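Local coordinates for protein WYL1 (Ruminococcus sp., PDB 6OAW) that is an accessory protein that modulates a Type VI-D CRISPR-Cas system and probably binds nucleic acid through its WYL domain, at residues I26-S31 against V131-S136; S57-I62 against A167-Y172; K38-F43 against V53-F58; T8-R13 against L159-F164. All coordinates share one frame; numbering follows the deposited sequence.

Interaction 1. Residues I26-S31 against V131-S136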
loop_
_atom_site.group_PDB
_atom_site.type_symbol
_atom_site.label_atom_id
_atom_site.label_comp_id
_atom_site.label_asym_id
_atom_site.label_seq_id
_atom_site.Cartn_x
_atom_site.Cartn_y
_atom_site.Cartn_z
ATOM N N ILE B 26 10.603 0.983 22.736
ATOM C CA ILE B 26 10.769 1.207 21.277
ATOM C C ILE B 26 9.898 2.387 20.884
ATOM O O ILE B 26 8.686 2.341 21.039
ATOM C CB ILE B 26 10.427 -0.063 20.487
ATOM C CG1 ILE B 26 11.127 -1.289 21.075
ATOM C CG2 ILE B 26 10.787 0.124 19.021
ATOM C CD1 ILE B 26 10.477 -2.597 20.699
ATOM N N PRO B 27 10.493 3.490 20.394
ATOM C CA PRO B 27 9.724 4.634 19.904
ATOM C C PRO B 27 9.272 4.417 18.450
ATOM O O PRO B 27 10.075 4.387 17.563
ATOM C CB PRO B 27 10.710 5.794 20.102
ATOM C CG PRO B 27 12.092 5.170 19.918
ATOM C CD PRO B 27 11.943 3.710 20.303
ATOM N N LEU B 28 7.969 4.219 18.266
ATOM C CA LEU B 28 7.323 3.915 16.964
ATOM C C LEU B 28 6.531 5.130 16.520
ATOM O O LEU B 28 5.948 5.792 17.378
ATOM C CB LEU B 28 6.412 2.706 17.136
ATOM C CG LEU B 28 7.151 1.403 17.399
ATOM C CD1 LEU B 28 6.172 0.243 17.520
ATOM C CD2 LEU B 28 8.156 1.159 16.292
ATOM N N SER B 29 6.575 5.412 15.217
ATOM C CA SER B 29 5.692 6.397 14.555
ATOM C C SER B 29 4.261 6.036 14.938
ATOM O O SER B 29 3.944 4.869 15.146
ATOM C CB SER B 29 5.909 6.429 13.074
ATOM O OG SER B 29 5.507 5.210 12.428
ATOM N N PRO B 30 3.378 7.033 15.103
ATOM C CA PRO B 30 1.961 6.755 15.301
ATOM C C PRO B 30 1.432 5.768 14.245
ATOM O O PRO B 30 0.626 4.906 14.587
ATOM C CB PRO B 30 1.317 8.146 15.201
ATOM C CG PRO B 30 2.440 9.114 15.628
ATOM C CD PRO B 30 3.706 8.470 15.119
ATOM N N SER B 31 1.915 5.856 13.004
ATOM C CA SER B 31 1.346 5.070 11.877
ATOM C C SER B 31 1.735 3.601 12.037
ATOM O O SER B 31 0.860 2.744 11.962
ATOM C CB SER B 31 1.659 5.654 10.538
ATOM O OG SER B 31 3.050 5.649 10.248
ATOM N N VAL B 131 5.350 6.945 19.721
ATOM C CA VAL B 131 4.661 6.118 20.746
ATOM C C VAL B 131 5.716 5.199 21.352
ATOM O O VAL B 131 6.331 4.434 20.608
ATOM C CB VAL B 131 3.503 5.288 20.159
ATOM C CG1 VAL B 131 2.721 4.600 21.273
ATOM C CG2 VAL B 131 2.588 6.113 19.261
ATOM N N ARG B 132 5.861 5.284 22.668
ATOM C CA ARG B 132 6.717 4.452 23.533
ATOM C C ARG B 132 6.125 3.046 23.602
ATOM O O ARG B 132 5.108 2.908 24.277
ATOM C CB ARG B 132 6.666 5.120 24.919
ATOM C CG ARG B 132 7.780 4.703 25.869
ATOM C CD ARG B 132 7.465 4.990 27.323
ATOM N NE ARG B 132 8.396 4.238 28.135
ATOM C CZ ARG B 132 8.422 4.240 29.469
ATOM N NH1 ARG B 132 9.314 3.502 30.108
ATOM N NH2 ARG B 132 7.556 4.972 30.151
ATOM N N VAL B 133 6.687 2.058 22.917
ATOM C CA VAL B 133 6.162 0.662 22.998
ATOM C C VAL B 133 7.132 -0.177 23.830
ATOM O O VAL B 133 8.346 -0.183 23.539
ATOM C CB VAL B 133 5.911 0.053 21.607
ATOM C CG1 VAL B 133 5.296 -1.334 21.703
ATOM C CG2 VAL B 133 5.026 0.971 20.786
ATOM N N ARG B 134 6.595 -0.818 24.860
ATOM C CA ARG B 134 7.381 -1.495 25.921
ATOM C C ARG B 134 7.429 -2.972 25.533
ATOM O O ARG B 134 6.410 -3.672 25.715
ATOM C CB ARG B 134 6.784 -1.268 27.317
ATOM C CG ARG B 134 7.257 0.006 28.000
ATOM N N LEU B 135 8.572 -3.417 25.032
ATOM C CA LEU B 135 8.783 -4.838 24.710
ATOM C C LEU B 135 9.513 -5.505 25.875
ATOM O O LEU B 135 10.663 -5.138 26.135
ATOM C CB LEU B 135 9.591 -4.923 23.424
ATOM C CG LEU B 135 10.114 -6.312 23.079
ATOM C CD1 LEU B 135 8.970 -7.304 22.898
ATOM C CD2 LEU B 135 10.988 -6.231 21.831
ATOM N N SER B 136 8.863 -6.462 26.530
ATOM C CA SER B 136 9.502 -7.398 27.492
ATOM C C SER B 136 10.299 -8.440 26.691
ATOM O O SER B 136 9.695 -9.098 25.843
ATOM C CB SER B 136 8.461 -8.014 28.387
ATOM O OG SER B 136 8.991 -9.104 29.118
#

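Interaction 2. Residues S57-I62 against A167-Y172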
loop_
_atom_site.group_PDB
_atom_site.type_symbol
_atom_site.label_atom_id
_atom_site.label_comp_id
_atom_site.label_asym_id
_atom_site.label_seq_id
_atom_site.Cartn_x
_atom_site.Cartn_y
_atom_site.Cartn_z
ATOM N N SER B 57 4.645 -10.537 23.099
ATOM C CA SER B 57 4.538 -11.835 22.393
ATOM C C SER B 57 4.303 -11.562 20.902
ATOM O O SER B 57 4.962 -12.193 20.066
ATOM C CB SER B 57 3.443 -12.687 23.017
ATOM O OG SER B 57 2.897 -13.600 22.074
ATOM N N PHE B 58 3.414 -10.626 20.578
ATOM C CA PHE B 58 3.061 -10.310 19.180
ATOM C C PHE B 58 4.314 -9.729 18.488
ATOM O O PHE B 58 4.649 -10.168 17.382
ATOM C CB PHE B 58 1.820 -9.422 19.139
ATOM C CG PHE B 58 1.272 -9.243 17.752
ATOM C CD1 PHE B 58 0.572 -10.262 17.141
ATOM C CD2 PHE B 58 1.502 -8.084 17.035
ATOM C CE1 PHE B 58 0.105 -10.134 15.839
ATOM C CE2 PHE B 58 1.028 -7.950 15.741
ATOM C CZ PHE B 58 0.308 -8.969 15.152
ATOM N N LEU B 59 5.013 -8.787 19.131
ATOM C CA LEU B 59 6.229 -8.153 18.566
ATOM C C LEU B 59 7.310 -9.226 18.426
ATOM O O LEU B 59 8.097 -9.164 17.466
ATOM C CB LEU B 59 6.712 -7.007 19.463
ATOM C CG LEU B 59 5.827 -5.764 19.490
ATOM C CD1 LEU B 59 6.288 -4.805 20.559
ATOM C CD2 LEU B 59 5.804 -5.079 18.141
ATOM N N THR B 60 7.339 -10.178 19.359
ATOM C CA THR B 60 8.328 -11.276 19.365
ATOM C C THR B 60 8.070 -12.222 18.183
ATOM O O THR B 60 9.064 -12.622 17.540
ATOM C CB THR B 60 8.379 -11.940 20.738
ATOM O OG1 THR B 60 8.850 -10.913 21.614
ATOM C CG2 THR B 60 9.296 -13.141 20.759
ATOM N N SER B 61 6.817 -12.578 17.905
ATOM C CA SER B 61 6.426 -13.414 16.742
ATOM C C SER B 61 6.900 -12.738 15.458
ATOM O O SER B 61 7.411 -13.434 14.570
ATOM C CB SER B 61 4.941 -13.626 16.679
ATOM O OG SER B 61 4.511 -14.394 17.773
ATOM N N ILE B 62 6.668 -11.435 15.334
ATOM C CA ILE B 62 7.047 -10.672 14.113
ATOM C C ILE B 62 8.567 -10.774 13.970
ATOM O O ILE B 62 9.032 -11.179 12.889
ATOM C CB ILE B 62 6.583 -9.214 14.191
ATOM C CG1 ILE B 62 5.057 -9.115 14.169
ATOM C CG2 ILE B 62 7.212 -8.394 13.066
ATOM C CD1 ILE B 62 4.537 -7.727 14.434
ATOM N N ALA B 167 13.487 -0.088 13.550
ATOM C CA ALA B 167 13.601 -0.344 12.098
ATOM C C ALA B 167 12.779 -1.586 11.743
ATOM O O ALA B 167 12.077 -1.563 10.747
ATOM C CB ALA B 167 15.044 -0.490 11.719
ATOM N N VAL B 168 12.870 -2.641 12.542
ATOM C CA VAL B 168 12.103 -3.888 12.282
ATOM C C VAL B 168 10.598 -3.557 12.232
ATOM O O VAL B 168 9.943 -3.997 11.274
ATOM C CB VAL B 168 12.426 -4.971 13.320
ATOM C CG1 VAL B 168 11.396 -6.094 13.311
ATOM C CG2 VAL B 168 13.806 -5.537 13.103
ATOM N N TYR B 169 10.069 -2.814 13.210
ATOM C CA TYR B 169 8.598 -2.650 13.393
ATOM C C TYR B 169 8.087 -1.573 12.438
ATOM O O TYR B 169 6.976 -1.753 11.942
ATOM C CB TYR B 169 8.238 -2.448 14.871
ATOM C CG TYR B 169 8.604 -3.655 15.695
ATOM C CD1 TYR B 169 8.130 -4.913 15.359
ATOM C CD2 TYR B 169 9.528 -3.566 16.714
ATOM C CE1 TYR B 169 8.519 -6.049 16.052
ATOM C CE2 TYR B 169 9.940 -4.690 17.411
ATOM C CZ TYR B 169 9.435 -5.939 17.085
ATOM O OH TYR B 169 9.848 -7.025 17.810
ATOM N N GLU B 170 8.878 -0.529 12.162
ATOM C CA GLU B 170 8.517 0.484 11.134
ATOM C C GLU B 170 8.456 -0.213 9.772
ATOM O O GLU B 170 7.519 0.081 8.999
ATOM C CB GLU B 170 9.489 1.660 11.052
ATOM C CG GLU B 170 9.552 2.500 12.299
ATOM C CD GLU B 170 8.453 3.517 12.538
ATOM O OE1 GLU B 170 7.492 3.604 11.728
ATOM O OE2 GLU B 170 8.545 4.230 13.568
ATOM N N ASP B 171 9.385 -1.110 9.475
ATOM C CA ASP B 171 9.360 -1.836 8.174
ATOM C C ASP B 171 8.162 -2.801 8.133
ATOM O O ASP B 171 7.480 -2.852 7.110
ATOM C CB ASP B 171 10.633 -2.626 7.908
ATOM C CG ASP B 171 11.767 -1.814 7.342
ATOM O OD1 ASP B 171 11.583 -0.593 7.168
ATOM O OD2 ASP B 171 12.831 -2.416 7.139
ATOM N N TYR B 172 7.924 -3.543 9.211
ATOM C CA TYR B 172 6.737 -4.422 9.335
ATOM C C TYR B 172 5.492 -3.639 8.899
ATOM O O TYR B 172 4.796 -4.065 7.967
ATOM C CB TYR B 172 6.585 -4.944 10.762
ATOM C CG TYR B 172 5.291 -5.682 10.949
ATOM C CD1 TYR B 172 5.133 -6.983 10.501
ATOM C CD2 TYR B 172 4.197 -5.032 11.503
ATOM C CE1 TYR B 172 3.933 -7.651 10.658
ATOM C CE2 TYR B 172 2.995 -5.681 11.674
ATOM C CZ TYR B 172 2.860 -6.991 11.247
ATOM O OH TYR B 172 1.647 -7.582 11.451
#

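Interaction 3. Residues K38-F43 against V53-F58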
loop_
_atom_site.group_PDB
_atom_site.type_symbol
_atom_site.label_atom_id
_atom_site.label_comp_id
_atom_site.label_asym_id
_atom_site.label_seq_id
_atom_site.Cartn_x
_atom_site.Cartn_y
_atom_site.Cartn_z
ATOM N N LYS B 38 -3.881 -2.766 15.176
ATOM C CA LYS B 38 -4.907 -3.355 14.271
ATOM C C LYS B 38 -4.546 -4.828 14.043
ATOM O O LYS B 38 -5.417 -5.699 14.310
ATOM C CB LYS B 38 -5.041 -2.593 12.945
ATOM C CG LYS B 38 -5.554 -1.159 13.048
ATOM N N ASP B 39 -3.316 -5.130 13.607
ATOM C CA ASP B 39 -2.969 -6.518 13.213
ATOM C C ASP B 39 -3.134 -7.416 14.448
ATOM O O ASP B 39 -3.644 -8.517 14.296
ATOM C CB ASP B 39 -1.566 -6.671 12.636
ATOM C CG ASP B 39 -1.328 -5.945 11.322
ATOM O OD1 ASP B 39 -2.309 -5.480 10.732
ATOM O OD2 ASP B 39 -0.129 -5.830 10.921
ATOM N N LYS B 40 -2.728 -6.951 15.625
ATOM C CA LYS B 40 -2.785 -7.739 16.879
ATOM C C LYS B 40 -4.245 -8.082 17.207
ATOM O O LYS B 40 -4.497 -9.226 17.577
ATOM C CB LYS B 40 -2.166 -6.937 18.019
ATOM C CG LYS B 40 -1.948 -7.673 19.328
ATOM C CD LYS B 40 -1.346 -6.764 20.370
ATOM C CE LYS B 40 -1.429 -7.311 21.777
ATOM N NZ LYS B 40 -2.818 -7.573 22.211
ATOM N N SER B 41 -5.177 -7.137 17.124
ATOM C CA SER B 41 -6.583 -7.448 17.515
ATOM C C SER B 41 -7.214 -8.321 16.425
ATOM O O SER B 41 -8.024 -9.152 16.782
ATOM C CB SER B 41 -7.426 -6.251 17.881
ATOM O OG SER B 41 -7.374 -5.262 16.879
ATOM N N ILE B 42 -6.798 -8.206 15.163
ATOM C CA ILE B 42 -7.264 -9.144 14.105
ATOM C C ILE B 42 -6.634 -10.519 14.353
ATOM O O ILE B 42 -7.376 -11.500 14.301
ATOM C CB ILE B 42 -6.993 -8.611 12.688
ATOM C CG1 ILE B 42 -7.859 -7.384 12.397
ATOM C CG2 ILE B 42 -7.169 -9.720 11.637
ATOM C CD1 ILE B 42 -7.352 -6.574 11.209
ATOM N N PHE B 43 -5.351 -10.615 14.666
ATOM C CA PHE B 43 -4.739 -11.937 14.946
ATOM C C PHE B 43 -5.496 -12.604 16.100
ATOM O O PHE B 43 -5.834 -13.782 15.967
ATOM C CB PHE B 43 -3.251 -11.852 15.281
ATOM C CG PHE B 43 -2.724 -13.127 15.892
ATOM C CD1 PHE B 43 -2.676 -14.305 15.152
ATOM C CD2 PHE B 43 -2.322 -13.167 17.219
ATOM C CE1 PHE B 43 -2.215 -15.483 15.722
ATOM C CE2 PHE B 43 -1.853 -14.344 17.784
ATOM C CZ PHE B 43 -1.806 -15.500 17.036
ATOM N N VAL B 53 -3.278 -11.965 23.307
ATOM C CA VAL B 53 -1.788 -12.110 23.270
ATOM C C VAL B 53 -1.208 -10.778 23.732
ATOM O O VAL B 53 -1.767 -9.744 23.359
ATOM C CB VAL B 53 -1.268 -12.514 21.874
ATOM C CG1 VAL B 53 -1.427 -11.411 20.841
ATOM C CG2 VAL B 53 0.182 -12.959 21.907
ATOM N N SER B 54 -0.167 -10.790 24.552
ATOM C CA SER B 54 0.527 -9.552 24.966
ATOM C C SER B 54 1.201 -8.933 23.739
ATOM O O SER B 54 1.527 -9.637 22.777
ATOM C CB SER B 54 1.517 -9.842 26.045
ATOM O OG SER B 54 2.631 -10.561 25.514
HETATM N N MSE B 55 1.388 -7.609 23.804
HETATM C CA MSE B 55 2.091 -6.849 22.789
HETATM C C MSE B 55 3.516 -7.420 22.619
HETATM O O MSE B 55 3.999 -7.471 21.490
HETATM C CB MSE B 55 2.095 -5.362 23.184
HETATM C CG MSE B 55 2.906 -4.456 22.261
HETATM SE SE MSE B 55 2.277 -4.605 20.385
HETATM C CE MSE B 55 0.732 -3.410 20.358
ATOM N N SER B 56 4.174 -7.811 23.704
ATOM C CA SER B 56 5.553 -8.351 23.697
ATOM C C SER B 56 5.582 -9.634 22.853
ATOM O O SER B 56 6.469 -9.782 21.992
ATOM C CB SER B 56 6.070 -8.582 25.106
ATOM O OG SER B 56 6.343 -7.346 25.766
ATOM N N SER B 57 4.645 -10.537 23.099
ATOM C CA SER B 57 4.538 -11.835 22.393
ATOM C C SER B 57 4.303 -11.562 20.902
ATOM O O SER B 57 4.962 -12.193 20.066
ATOM C CB SER B 57 3.443 -12.687 23.017
ATOM O OG SER B 57 2.897 -13.600 22.074
ATOM N N PHE B 58 3.414 -10.626 20.578
ATOM C CA PHE B 58 3.061 -10.310 19.180
ATOM C C PHE B 58 4.314 -9.729 18.488
ATOM O O PHE B 58 4.649 -10.168 17.382
ATOM C CB PHE B 58 1.820 -9.422 19.139
ATOM C CG PHE B 58 1.272 -9.243 17.752
ATOM C CD1 PHE B 58 0.572 -10.262 17.141
ATOM C CD2 PHE B 58 1.502 -8.084 17.035
ATOM C CE1 PHE B 58 0.105 -10.134 15.839
ATOM C CE2 PHE B 58 1.028 -7.950 15.741
ATOM C CZ PHE B 58 0.308 -8.969 15.152
#

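Interaction 4. Residues T8-R13 against L159-F164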
loop_
_atom_site.group_PDB
_atom_site.type_symbol
_atom_site.label_atom_id
_atom_site.label_comp_id
_atom_site.label_asym_id
_atom_site.label_seq_id
_atom_site.Cartn_x
_atom_site.Cartn_y
_atom_site.Cartn_z
ATOM N N THR B 8 27.905 -7.407 20.181
ATOM C CA THR B 8 26.454 -7.762 20.144
ATOM C C THR B 8 25.582 -6.685 20.807
ATOM O O THR B 8 26.088 -5.925 21.663
ATOM C CB THR B 8 26.221 -9.140 20.776
ATOM O OG1 THR B 8 26.524 -9.067 22.163
ATOM C CG2 THR B 8 27.059 -10.222 20.137
ATOM N N PHE B 9 24.308 -6.631 20.406
ATOM C CA PHE B 9 23.309 -5.652 20.912
ATOM C C PHE B 9 23.235 -5.716 22.432
ATOM O O PHE B 9 23.127 -4.668 23.076
ATOM C CB PHE B 9 21.933 -5.939 20.316
ATOM C CG PHE B 9 21.835 -5.575 18.858
ATOM C CD1 PHE B 9 21.905 -4.245 18.477
ATOM C CD2 PHE B 9 21.657 -6.545 17.890
ATOM C CE1 PHE B 9 21.789 -3.880 17.149
ATOM C CE2 PHE B 9 21.566 -6.186 16.555
ATOM C CZ PHE B 9 21.615 -4.853 16.188
ATOM N N LEU B 10 23.245 -6.937 22.963
ATOM C CA LEU B 10 23.131 -7.241 24.407
ATOM C C LEU B 10 24.248 -8.205 24.782
ATOM O O LEU B 10 24.626 -9.053 23.974
ATOM C CB LEU B 10 21.757 -7.855 24.684
ATOM C CG LEU B 10 20.550 -6.949 24.443
ATOM C CD1 LEU B 10 19.253 -7.734 24.613
ATOM C CD2 LEU B 10 20.572 -5.748 25.376
ATOM N N PRO B 11 24.814 -8.088 26.005
ATOM C CA PRO B 11 25.901 -8.961 26.429
ATOM C C PRO B 11 25.346 -10.375 26.657
ATOM O O PRO B 11 24.171 -10.502 26.983
ATOM C CB PRO B 11 26.427 -8.300 27.714
ATOM C CG PRO B 11 25.231 -7.545 28.266
ATOM C CD PRO B 11 24.388 -7.158 27.060
ATOM N N LYS B 12 26.184 -11.396 26.448
ATOM C CA LYS B 12 25.820 -12.808 26.733
ATOM C C LYS B 12 25.513 -12.862 28.232
ATOM O O LYS B 12 26.268 -12.224 29.004
ATOM C CB LYS B 12 26.946 -13.768 26.323
ATOM C CG LYS B 12 27.588 -13.533 24.961
ATOM N N ARG B 13 24.423 -13.523 28.634
ATOM C CA ARG B 13 24.011 -13.609 30.063
ATOM C C ARG B 13 24.677 -14.817 30.736
ATOM O O ARG B 13 24.946 -15.815 30.030
ATOM C CB ARG B 13 22.491 -13.729 30.177
ATOM C CG ARG B 13 21.926 -15.021 29.607
ATOM C CD ARG B 13 20.418 -14.999 29.582
ATOM N NE ARG B 13 19.898 -16.211 28.978
ATOM C CZ ARG B 13 19.791 -17.391 29.586
ATOM N NH1 ARG B 13 19.283 -18.420 28.931
ATOM N NH2 ARG B 13 20.210 -17.562 30.825
ATOM N N LEU B 159 25.315 -1.304 17.124
ATOM C CA LEU B 159 25.135 -2.022 18.420
ATOM C C LEU B 159 23.959 -1.448 19.237
ATOM O O LEU B 159 23.894 -1.755 20.433
ATOM C CB LEU B 159 26.442 -1.918 19.219
ATOM C CG LEU B 159 27.693 -2.418 18.488
ATOM C CD1 LEU B 159 28.975 -1.876 19.101
ATOM C CD2 LEU B 159 27.730 -3.935 18.453
ATOM N N THR B 160 23.039 -0.681 18.644
ATOM C CA THR B 160 21.962 0.014 19.400
ATOM C C THR B 160 20.632 -0.709 19.199
ATOM O O THR B 160 19.994 -0.495 18.148
ATOM C CB THR B 160 21.861 1.478 18.980
ATOM O OG1 THR B 160 23.182 2.024 18.994
ATOM C CG2 THR B 160 20.947 2.252 19.898
ATOM N N LEU B 161 20.226 -1.525 20.166
ATOM C CA LEU B 161 18.988 -2.346 20.085
ATOM C C LEU B 161 17.773 -1.472 19.731
ATOM O O LEU B 161 16.967 -1.886 18.838
ATOM C CB LEU B 161 18.773 -3.076 21.409
ATOM C CG LEU B 161 17.645 -4.102 21.403
ATOM C CD1 LEU B 161 17.723 -5.026 20.194
ATOM C CD2 LEU B 161 17.652 -4.914 22.693
ATOM N N ARG B 162 17.662 -0.299 20.359
ATOM C CA ARG B 162 16.533 0.656 20.164
ATOM C C ARG B 162 16.352 0.916 18.650
ATOM O O ARG B 162 15.220 0.781 18.136
ATOM C CB ARG B 162 16.794 1.936 20.978
ATOM C CG ARG B 162 15.657 2.956 20.941
ATOM C CD ARG B 162 15.455 3.758 22.232
ATOM N N ARG B 163 17.457 1.237 17.972
ATOM C CA ARG B 163 17.501 1.593 16.536
ATOM C C ARG B 163 17.074 0.364 15.715
ATOM O O ARG B 163 16.222 0.520 14.799
ATOM C CB ARG B 163 18.912 2.092 16.180
ATOM N N PHE B 164 17.642 -0.812 16.013
ATOM C CA PHE B 164 17.381 -2.073 15.264
ATOM C C PHE B 164 15.879 -2.407 15.352
ATOM O O PHE B 164 15.224 -2.606 14.297
ATOM C CB PHE B 164 18.277 -3.193 15.792
ATOM C CG PHE B 164 18.024 -4.573 15.253
ATOM C CD1 PHE B 164 17.623 -4.780 13.953
ATOM C CD2 PHE B 164 18.263 -5.680 16.038
ATOM C CE1 PHE B 164 17.425 -6.060 13.456
ATOM C CE2 PHE B 164 18.061 -6.960 15.547
ATOM C CZ PHE B 164 17.627 -7.150 14.259
#

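Interaction 1. Residues I26-S31 against V131-S136
Ile26, Pro27 and Leu28 pair with Val133, Arg132 and Val131 as a short antiparallel two-stranded ribbon in the N-terminal part of the chain. Four backbone hydrogen bonds hold it, two at each hydrogen-bonded pair: Ile26 N gives to Val133 O (2.7 Å) and receives Val133 N in return, while Leu28 and Val131 exchange N-H and C=O likewise, Val131 N reaching Leu28 O at 2.7 Å. Pro27, which has no N-H to offer, falls at the non-hydrogen-bonded position facing Arg132, where the ribbon asks for none; its CA makes a C-H...O contact with Val131 O (3.5 Å). Strand 23-28 leads directly into helix 30-44 and then helix 55-71, a strand-helix-helix order consistent with a ribbon-helix-helix motif, here with the second strand of the ribbon supplied by the same chain. Ile26, Leu28, Val131 and Val133 share one face. On it Leu28 CD1 lies against Val133 CG2 (3.5 Å), a tight methyl pair that uses the Val133 branch anti to the carbonyl carbon. Ile26 CD1 packs on Leu135 CB (3.7 Å) and CD2, the two side chains crossing at a slant. Tyr169 of helix 161-172 covers Ile26 and Leu28, and Met55 and Leu59 of helix 55-71 cover Val133. Past the ribbon, Ser29 caps the start of helix 30-44 through Ala32 N, and Arg132, its side chain extended, bonds through NE to Ser25 OG.

Interaction 2. Residues S57-I62 against A167-Y172
Ile62 and Tyr172 form the apolar centre between helix 55-71 and helix 161-172, with Ile62 CD1 seated over the middle of the tyrosine ring, 3.6 Å from its centroid and almost on the ring normal. The two side chains cross at about a right angle, and Ile62 CG2, the branch anti to the backbone N, adds a contact to Tyr172 CD1 (3.6 Å). The same methyl reaches the edge of the next ring, at Tyr169 CE1 (4.0 Å). Tyr169 is clamped between two side chains: Leu59 CD2 sits over one face, toward the rim and 3.7 Å from the centroid, and Val168 CG1 of its own helix lies over the opposite face. The helix segments run nearly perpendicular, 84° apart, with axes 11.1 Å from each other, a spacing that these two rings span. At the polar edge Tyr169 OH donates to Leu59 O (2.8 Å), approaching from well above the carbonyl plane. A phenylalanine in place of Tyr169 would probably keep the methyl-ring packing but leave the Leu59 carbonyl without this donor in a buried setting. Tyr172 OH passes beside Phe58 CZ and bonds to Asp39 of helix 30-44. Both tyrosines therefore offer a ring to aliphatic groups and a hydroxyl to a polar partner, which would let buried oxygens be satisfied within an otherwise greasy interface.

Interaction 3. Residues K38-F43 against V53-F58
In Lys40 and Phe58 alike CG stands anti to the backbone N (chi1 -171°), which brings Lys40 CG to 3.9 Å from Phe58 CG; the two side chains cross obliquely between the helices. Lys40 then runs extended until its last torsion (-59°) bends NZ to one side, where it donates to Val53 O at 2.7 Å, nearly along the C=O axis. The lysine's backbone end covers the phenylalanine: Lys40 CA lies over one face of the Phe58 ring, toward the rim and 3.9 Å from the centroid. Phe43 and Phe58 pass each other running opposite ways, with Phe43 CB 3.8 Å from Phe58 CE1, and Val53 CG1 meets the edge of the Phe43 ring. The selenomethionine Met55 curls its CE onto Lys40 CD (3.9 Å). An alanine in place of Phe58 would probably open a gap beneath Lys40 and beside Phe43, leaving the lysine's aliphatic part with much less to rest on. The contact joins the end of helix 30-44 to the start of helix 55-71, across the loop that connects them, and Ser54 OG caps the second helix by accepting from Ser57 N (3.1 Å). Glu44 pairs with Lys40 NZ and also accepts from Val53 N. The ammonium is thus gripped by a carbonyl and a carboxylate while its CB and CG lie against Phe58, an arrangement likely to keep its charge neutralised beside the start of helix 55-71.

Interaction 4. Residues T8-R13 against L159-F164
Phe9 is the bump of this contact: its CG lies beside the backbone N (chi1 -72°), and the ring enters the hollow formed where the loop at Leu159 and Thr160 turns into helix 161-172. Phe9 CD1 presses on the backbone at Leu159 C (3.6 Å) and Leu161 N, and Thr160 N meets the ring at its edge. One face rests on Phe164, whose CD2 lies over it and comes to 3.4 Å from Phe9 CE2. The two ring planes are tilted only 12° apart but slid so far apart that they hardly overlap, with centroids separated by 4.8 Å. A smaller fit lies beside this one, where the branched tip of Leu10 meets Leu161 CD2, its CD1 at 3.8 Å. On the other flank Leu159 extends CD2 over the backbone of Thr8 (3.9 Å to Thr8 N), while Thr8 OG1 turns inward to Leu10 O (2.6 Å) and braces its own bend. Phe90 meets Phe164 edge-to-face, and Glu153 and Asn154 of helix 151-156 further enclose Phe9. The N-terminal loop is thereby laid against the beginning of helix 161-172. No hydrogen bond crosses between the segments, so the irregular 8-13 run is held here by shape and apolar contact.

Overall arrangement
From the N terminus, the irregular run 8-13 opens the longest span, which interaction 4 closes at the start of helix 161-172. Within that span, interaction 1 joins strand 23-28 to strand 131-136, and inside that in turn interaction 3 folds helix 30-44 onto the start of helix 55-71. Interaction 2 begins where interaction 3 ends, at the shared Ser57 and Phe58, and runs to 167-172, crossing both interactions 1 and 4. Interaction 1 touches the other three: Ser29 meets Glu170 of interaction 2, Ser136 meets Ser56 of interaction 3, and Pro27 packs on Arg162 of interaction 4. Together they tie ribbon and helices into one N-terminal unit, although interactions 3 and 4 do not touch.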